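Local coordinates for protein thermophilic dibenzothiophene desulfurization enzyme C (Paenibacillus sp. A11-2, PDB 5XDC) that oxidises dibenzothiophene as a flavin-dependent monooxygenase, probably using reduced FMN and oxygen to form the sulfoxide and then the sulfone, at the interface of chains A and B. Coordinates in Å, arbitrary orientation; residue numbers count along the deposited sequence, not the author numbering. Chains: chain A/B, Thermophilic dibenzothiophene desulfurization enzyme C.

The interface of chains A and B. Residues chain A 357-358, 360-361, 364, 368; chain B 383, 387.
Within the C-terminal helical domain of the acyl-CoA dehydrogenase-like fold, B:Arg383 from helix 376-385 reaches across the two-fold interface to A:Glu361 and A:Ser357, where helix 331-358 of chain A gives way to the short helix 360-363. Its NH1 grips two acceptors at once. The salt bridge from B:Arg383 NH1 to the carboxylate oxygen OE2 of A:Glu361 is 2.9 Å long and nearly straight. A:Glu361 OE2 lies in the guanidinium plane and accepts through its anti lone pair, although carboxylate and guanidinium planes are turned 62° apart. The backbone oxygen O of A:Ser357, 3.0 Å from B:Arg383 NH1, is met from above its carbonyl plane in a more bent bond. B:Arg383 leaves its backbone with CG anti to N (chi1 179°), which sets this carbon over one face of the A:Tyr360 ring, toward the rim, in a CH-pi contact; the bends at chi2 and chi3 then turn the guanidinium toward A:Ser357 and A:Glu361. The next carbon, B:Arg383 CD, packs 3.5 Å from ring atom CD2 of A:Tyr360. Within chain A, A:Arg358 NH2 meets the other oxygen, A:Glu361 OE1, from above the carboxylate plane at 3.0 Å, so A:Glu361 is held between two arginines, which would probably favour its charged form. B:Leu387 divides its two methyls over the turn of chain A: B:Leu387 CD2 rests 3.5 Å from the backbone oxygen A:Tyr360 O. B:Leu387 CD1 lies near A:Tyr360 CB, the A:Gly364 oxygen and, at 4.0 Å, A:Ala368 CB. Repeated with the chains exchanged, this combination of a charged clasp and an apolar contact helps join two subunits of the TdsC tetramer.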
# COMPACT_ATOMS: atom_id res chain seq x y z
N SER A 357 -0.35 13.69 3.10
CA SER A 357 -0.55 13.87 1.66
C SER A 357 -1.97 13.47 1.24
O SER A 357 -2.64 14.21 0.52
CB SER A 357 0.51 13.06 0.91
OG SER A 357 0.31 13.13 -0.49
N ARG A 358 -2.45 12.31 1.68
CA ARG A 358 -3.71 11.80 1.16
C ARG A 358 -4.94 12.50 1.72
O ARG A 358 -6.00 12.45 1.09
CB ARG A 358 -3.78 10.29 1.40
CG ARG A 358 -2.68 9.59 0.58
CD ARG A 358 -3.05 8.23 0.07
NE ARG A 358 -4.37 8.19 -0.55
CZ ARG A 358 -5.39 7.48 -0.08
NH1 ARG A 358 -5.26 6.73 1.00
NH2 ARG A 358 -6.55 7.52 -0.70
N TYR A 360 -5.73 15.47 1.58
CA TYR A 360 -6.26 16.40 0.59
C TYR A 360 -7.41 15.78 -0.19
O TYR A 360 -8.33 16.49 -0.62
CB TYR A 360 -5.17 16.82 -0.39
CG TYR A 360 -4.28 17.95 0.09
CD1 TYR A 360 -4.66 19.28 -0.08
CD2 TYR A 360 -3.07 17.69 0.71
CE1 TYR A 360 -3.85 20.32 0.34
CE2 TYR A 360 -2.26 18.73 1.14
CZ TYR A 360 -2.66 20.04 0.95
OH TYR A 360 -1.84 21.06 1.39
N GLU A 361 -7.37 14.46 -0.41
CA GLU A 361 -8.41 13.80 -1.19
C GLU A 361 -9.75 13.83 -0.49
O GLU A 361 -10.80 13.80 -1.14
CB GLU A 361 -7.97 12.36 -1.49
CG GLU A 361 -6.72 12.34 -2.34
CD GLU A 361 -5.99 11.00 -2.38
OE1 GLU A 361 -6.70 9.97 -2.40
OE2 GLU A 361 -4.72 11.01 -2.42
N GLY A 364 -10.73 18.16 -0.80
CA GLY A 364 -11.08 18.70 -2.10
C GLY A 364 -10.11 19.74 -2.62
O GLY A 364 -9.17 20.17 -1.94
N ALA A 368 -6.13 23.00 -1.74
CA ALA A 368 -4.85 23.26 -2.39
C ALA A 368 -4.86 24.52 -3.25
O ALA A 368 -3.80 25.11 -3.47
CB ALA A 368 -4.45 22.08 -3.28
N ARG B 383 -0.22 17.20 -6.24
CA ARG B 383 -1.22 17.16 -5.18
C ARG B 383 -2.35 18.14 -5.45
O ARG B 383 -3.52 17.87 -5.14
CB ARG B 383 -0.57 17.45 -3.81
CG ARG B 383 -1.52 17.46 -2.61
CD ARG B 383 -2.09 16.10 -2.29
NE ARG B 383 -3.05 15.66 -3.30
CZ ARG B 383 -3.65 14.48 -3.31
NH1 ARG B 383 -3.44 13.61 -2.33
NH2 ARG B 383 -4.46 14.15 -4.32
N LEU B 387 -6.71 16.79 -7.53
CA LEU B 387 -7.97 17.06 -6.85
C LEU B 387 -9.02 17.66 -7.77
O LEU B 387 -10.15 17.90 -7.31
CB LEU B 387 -7.72 18.02 -5.68
CG LEU B 387 -6.69 17.52 -4.67
CD1 LEU B 387 -6.34 18.63 -3.69
CD2 LEU B 387 -7.22 16.31 -3.92